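PDB 2GGO: 401aa long hypothetical glucose-1-phosphate thymidylyltransferase from Sulfolobus tokodaii, which probably transfers nucleotidyl groups to sugar 1-phosphates and acetylates amino sugar phosphates, acting as a bifunctional enzyme in the synthesis of UDP-N-acetylglucosamine and UDP-N-acetylgalactosamine. Local coordinates for residues I329-V341 and S349-G361. Sequence-based numbering, arbitrary orientation.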
loop_
_atom_site.group_PDB
_atom_site.type_symbol
_atom_site.label_atom_id
_atom_site.label_comp_id
_atom_site.label_asym_id
_atom_site.label_seq_id
_atom_site.Cartn_x
_atom_site.Cartn_y
_atom_site.Cartn_z
ATOM N N ILE A 329 3.343 -20.541 -8.679
ATOM C CA ILE A 329 3.542 -20.097 -7.325
ATOM C C ILE A 329 2.819 -20.984 -6.348
ATOM O O ILE A 329 1.650 -21.319 -6.511
ATOM C CB ILE A 329 3.055 -18.607 -7.144
ATOM C CG1 ILE A 329 3.743 -17.727 -8.199
ATOM C CG2 ILE A 329 3.351 -18.177 -5.638
ATOM C CD1 ILE A 329 3.429 -16.292 -8.098
ATOM N N ALA A 330 3.491 -21.360 -5.277
ATOM C CA ALA A 330 2.883 -22.133 -4.249
ATOM C C ALA A 330 2.290 -21.155 -3.235
ATOM O O ALA A 330 2.935 -20.180 -2.916
ATOM C CB ALA A 330 3.943 -22.883 -3.598
ATOM N N ASN A 331 1.104 -21.422 -2.694
ATOM C CA ASN A 331 0.558 -20.516 -1.684
ATOM C C ASN A 331 0.287 -21.173 -0.336
ATOM O O ASN A 331 -0.369 -20.568 0.519
ATOM C CB ASN A 331 -0.695 -19.805 -2.168
ATOM C CG ASN A 331 -1.664 -20.706 -2.754
ATOM O OD1 ASN A 331 -1.380 -21.876 -2.988
ATOM N ND2 ASN A 331 -2.823 -20.181 -3.057
ATOM N N LEU A 332 0.815 -22.372 -0.129
ATOM C CA LEU A 332 0.575 -23.161 1.081
ATOM C C LEU A 332 1.816 -23.979 1.462
ATOM O O LEU A 332 2.340 -24.678 0.602
ATOM C CB LEU A 332 -0.586 -24.084 0.803
ATOM C CG LEU A 332 -1.288 -24.937 1.850
ATOM C CD1 LEU A 332 -2.210 -24.027 2.652
ATOM C CD2 LEU A 332 -2.068 -25.904 1.081
ATOM N N ARG A 333 2.260 -23.915 2.730
ATOM C CA ARG A 333 3.434 -24.697 3.211
ATOM C C ARG A 333 3.049 -26.179 3.378
ATOM O O ARG A 333 1.859 -26.493 3.618
ATOM C CB ARG A 333 3.974 -24.199 4.565
ATOM C CG ARG A 333 4.474 -22.757 4.669
ATOM C CD ARG A 333 5.205 -22.558 6.039
ATOM N NE ARG A 333 6.330 -23.501 6.181
ATOM C CZ ARG A 333 7.570 -23.330 5.694
ATOM N NH1 ARG A 333 7.901 -22.216 5.040
ATOM N NH2 ARG A 333 8.498 -24.283 5.863
ATOM N N PHE A 334 4.045 -27.083 3.296
ATOM C CA PHE A 334 3.694 -28.526 3.354
ATOM C C PHE A 334 2.969 -28.814 4.655
ATOM O O PHE A 334 2.119 -29.707 4.715
ATOM C CB PHE A 334 4.814 -29.527 2.952
ATOM C CG PHE A 334 6.145 -29.316 3.637
ATOM C CD1 PHE A 334 6.562 -30.183 4.675
ATOM C CD2 PHE A 334 7.018 -28.282 3.236
ATOM C CE1 PHE A 334 7.839 -30.013 5.333
ATOM C CE2 PHE A 334 8.280 -28.091 3.892
ATOM C CZ PHE A 334 8.687 -28.970 4.942
ATOM N N ASP A 335 3.182 -27.924 5.630
ATOM C CA ASP A 335 2.638 -28.048 6.989
ATOM C C ASP A 335 1.540 -27.063 7.344
ATOM O O ASP A 335 1.203 -26.921 8.503
ATOM C CB ASP A 335 3.776 -27.893 8.006
ATOM C CG ASP A 335 4.499 -26.569 7.867
ATOM O OD1 ASP A 335 3.833 -25.500 8.059
ATOM O OD2 ASP A 335 5.722 -26.616 7.553
ATOM N N GLU A 336 1.050 -26.335 6.349
ATOM C CA GLU A 336 -0.218 -25.573 6.398
ATOM C C GLU A 336 -0.449 -24.535 7.531
ATOM O O GLU A 336 -1.562 -24.032 7.726
ATOM C CB GLU A 336 -1.386 -26.540 6.135
ATOM C CG GLU A 336 -0.862 -27.734 5.243
ATOM C CD GLU A 336 -1.912 -28.677 4.638
ATOM O OE1 GLU A 336 -3.124 -28.315 4.523
ATOM O OE2 GLU A 336 -1.475 -29.795 4.247
ATOM N N LYS A 337 0.630 -24.162 8.218
ATOM C CA LYS A 337 0.615 -23.020 9.158
ATOM C C LYS A 337 0.972 -21.660 8.476
ATOM O O LYS A 337 1.402 -21.628 7.317
ATOM C CB LYS A 337 1.600 -23.257 10.319
ATOM C CG LYS A 337 2.107 -24.704 10.547
ATOM C CD LYS A 337 3.622 -24.678 10.895
ATOM C CE LYS A 337 4.231 -26.054 11.246
ATOM N NZ LYS A 337 4.045 -26.448 12.668
ATOM N N GLU A 338 0.828 -20.560 9.216
ATOM C CA GLU A 338 1.121 -19.210 8.723
ATOM C C GLU A 338 2.399 -19.093 7.944
ATOM O O GLU A 338 3.472 -19.577 8.346
ATOM C CB GLU A 338 1.155 -18.197 9.855
ATOM C CG GLU A 338 -0.169 -18.107 10.602
ATOM C CD GLU A 338 -0.260 -16.898 11.548
ATOM O OE1 GLU A 338 0.807 -16.409 12.024
ATOM O OE2 GLU A 338 -1.415 -16.457 11.836
ATOM N N VAL A 339 2.268 -18.426 6.806
ATOM C CA VAL A 339 3.418 -18.160 5.953
ATOM C C VAL A 339 4.217 -16.980 6.510
ATOM O O VAL A 339 3.674 -15.904 6.707
ATOM C CB VAL A 339 2.982 -17.967 4.438
ATOM C CG1 VAL A 339 4.204 -17.706 3.545
ATOM C CG2 VAL A 339 2.288 -19.209 3.962
ATOM N N LYS A 340 5.506 -17.216 6.738
ATOM C CA LYS A 340 6.470 -16.190 7.119
ATOM C C LYS A 340 7.070 -15.489 5.887
ATOM O O LYS A 340 7.180 -16.084 4.802
ATOM C CB LYS A 340 7.603 -16.804 7.937
ATOM C CG LYS A 340 7.197 -17.769 9.086
ATOM C CD LYS A 340 6.877 -16.997 10.389
ATOM C CE LYS A 340 7.181 -17.768 11.664
ATOM N NZ LYS A 340 8.654 -17.788 11.849
ATOM N N VAL A 341 7.465 -14.228 6.090
ATOM C CA VAL A 341 8.057 -13.361 5.074
ATOM C C VAL A 341 9.200 -12.592 5.742
ATOM O O VAL A 341 9.068 -12.156 6.882
ATOM C CB VAL A 341 6.979 -12.393 4.498
ATOM C CG1 VAL A 341 7.527 -11.553 3.363
ATOM C CG2 VAL A 341 5.744 -13.157 4.064
ATOM N N SER A 349 5.448 -13.328 10.512
ATOM C CA SER A 349 4.316 -14.004 10.006
ATOM C C SER A 349 3.407 -13.061 9.358
ATOM O O SER A 349 3.154 -11.989 9.860
ATOM C CB SER A 349 3.495 -14.677 11.075
ATOM O OG SER A 349 2.189 -14.923 10.517
ATOM N N SER A 350 2.811 -13.525 8.279
ATOM C CA SER A 350 1.929 -12.712 7.522
ATOM C C SER A 350 0.538 -12.752 8.099
ATOM O O SER A 350 -0.332 -11.985 7.692
ATOM C CB SER A 350 1.882 -13.282 6.109
ATOM O OG SER A 350 1.185 -14.502 6.139
ATOM N N GLY A 351 0.300 -13.700 8.993
ATOM C CA GLY A 351 -1.061 -13.948 9.455
ATOM C C GLY A 351 -1.889 -14.762 8.482
ATOM O O GLY A 351 -3.059 -15.030 8.747
ATOM N N ARG A 352 -1.290 -15.187 7.365
ATOM C CA ARG A 352 -2.047 -15.863 6.328
ATOM C C ARG A 352 -1.554 -17.283 6.167
ATOM O O ARG A 352 -0.360 -17.543 6.139
ATOM C CB ARG A 352 -1.990 -15.104 5.016
ATOM C CG ARG A 352 -2.601 -13.701 5.055
ATOM C CD ARG A 352 -2.201 -12.925 3.808
ATOM N NE ARG A 352 -2.643 -13.595 2.575
ATOM C CZ ARG A 352 -3.639 -13.206 1.777
ATOM N NH1 ARG A 352 -4.354 -12.111 2.046
ATOM N NH2 ARG A 352 -3.939 -13.936 0.698
ATOM N N ARG A 353 -2.516 -18.183 6.101
ATOM C CA ARG A 353 -2.285 -19.602 5.943
ATOM C C ARG A 353 -1.949 -19.830 4.476
ATOM O O ARG A 353 -1.082 -20.659 4.161
ATOM C CB ARG A 353 -3.561 -20.392 6.318
ATOM C CG ARG A 353 -3.351 -21.937 6.482
ATOM C CD ARG A 353 -4.589 -22.786 6.037
ATOM N NE ARG A 353 -4.234 -24.204 5.926
ATOM C CZ ARG A 353 -4.774 -25.080 5.069
ATOM N NH1 ARG A 353 -5.727 -24.697 4.213
ATOM N NH2 ARG A 353 -4.344 -26.352 5.076
ATOM N N LYS A 354 -2.666 -19.102 3.617
ATOM C CA LYS A 354 -2.393 -18.985 2.142
ATOM C C LYS A 354 -1.738 -17.644 1.703
ATOM O O LYS A 354 -2.324 -16.528 1.773
ATOM C CB LYS A 354 -3.655 -19.203 1.322
ATOM C CG LYS A 354 -4.241 -20.619 1.458
ATOM C CD LYS A 354 -4.687 -21.084 0.099
ATOM C CE LYS A 354 -4.711 -22.578 -0.013
ATOM N NZ LYS A 354 -6.125 -22.934 0.250
ATOM N N LEU A 355 -0.509 -17.755 1.242
ATOM C CA LEU A 355 0.218 -16.597 0.798
ATOM C C LEU A 355 1.223 -17.097 -0.234
ATOM O O LEU A 355 1.948 -18.028 0.018
ATOM C CB LEU A 355 0.929 -15.912 1.970
ATOM C CG LEU A 355 1.716 -14.657 1.528
ATOM C CD1 LEU A 355 0.723 -13.615 0.960
ATOM C CD2 LEU A 355 2.465 -14.115 2.693
ATOM N N GLY A 356 1.186 -16.530 -1.426
ATOM C CA GLY A 356 2.176 -16.855 -2.420
ATOM C C GLY A 356 3.311 -15.879 -2.354
ATOM O O GLY A 356 3.983 -15.752 -1.308
ATOM N N ALA A 357 3.586 -15.259 -3.488
ATOM C CA ALA A 357 4.842 -14.596 -3.681
ATOM C C ALA A 357 4.762 -13.093 -3.896
ATOM O O ALA A 357 3.741 -12.599 -4.296
ATOM C CB ALA A 357 5.636 -15.317 -4.818
ATOM N N PHE A 358 5.877 -12.385 -3.642
ATOM C CA PHE A 358 6.005 -10.956 -3.953
ATOM C C PHE A 358 7.102 -10.687 -5.009
ATOM O O PHE A 358 8.283 -10.862 -4.754
ATOM C CB PHE A 358 6.271 -10.217 -2.653
ATOM C CG PHE A 358 5.250 -10.517 -1.599
ATOM C CD1 PHE A 358 3.983 -10.017 -1.711
ATOM C CD2 PHE A 358 5.543 -11.318 -0.503
ATOM C CE1 PHE A 358 3.015 -10.278 -0.774
ATOM C CE2 PHE A 358 4.578 -11.549 0.449
ATOM C CZ PHE A 358 3.308 -11.019 0.310
ATOM N N ILE A 359 6.643 -10.304 -6.200
ATOM C CA ILE A 359 7.495 -10.217 -7.401
ATOM C C ILE A 359 7.741 -8.751 -7.842
ATOM O O ILE A 359 6.786 -8.044 -8.225
ATOM C CB ILE A 359 6.840 -10.952 -8.552
ATOM C CG1 ILE A 359 6.306 -12.347 -8.147
ATOM C CG2 ILE A 359 7.744 -10.954 -9.809
ATOM C CD1 ILE A 359 7.305 -13.514 -7.917
ATOM N N GLY A 360 9.010 -8.338 -7.876
ATOM C CA GLY A 360 9.398 -7.018 -8.300
ATOM C C GLY A 360 9.135 -6.738 -9.761
ATOM O O GLY A 360 8.955 -7.661 -10.549
ATOM N N GLY A 361 9.076 -5.451 -10.118
ATOM C CA GLY A 361 8.992 -5.044 -11.475
ATOM C C GLY A 361 10.036 -5.599 -12.404
ATOM O O GLY A 361 11.218 -5.744 -12.037
#
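Val339 is tied to Arg352 and Ser350 through its backbone: Val339 N donates to Arg352 O almost linearly (2.9 Å, 176° at the hydrogen), while Val339 O accepts from both Ser350 N and Ser350 OG. With OG set between its own backbone N and carbonyl carbon (chi1 71°), the hydroxyl lies in the carbonyl plane of Val339, on a lone pair, and also accepts from Arg352 N in an ST turn. Farther along, Leu355 N bonds Asn331 O at 2.9 Å.

Ser349 OG donates to Glu338 OE1, approaching from above the carboxylate plane, and receives Gly351 N at 2.7 Å in a second ST turn. Replacing Ser349 by alanine removes the hydroxyl, which would probably leave Glu338 OE1 without this donor and Gly351 N without its acceptor. Arg353 NE meets Glu336 O in the carbonyl plane at 3.2 Å, and Leu332 CD1 sits over the centre of the guanidinium, 3.7 Å above its plane.

The segments include the base of an antiparallel hairpin (340-343 with 346-349), where Lys340 and Ser349 form a non-hydrogen-bonded pair, carried on a long loop that leaves the hexapeptide-repeat left-handed beta-helix after strand 328-329 and rejoins it at strand 358-359. Asp314 accepts a hydrogen bond from Asn331 ND2 and forms a salt bridge with Arg352 NH2.

In the apolar packing, Val339 CB meets Leu355 CB, and Val341 CG2 touches Leu355 CD2 at 3.7 Å while reaching the edge of the Phe358 ring; Trp213 of helix 212-225 also packs on Val341 and Phe358. Ile329 CG2 lies 3.8 Å from Ala357 CB.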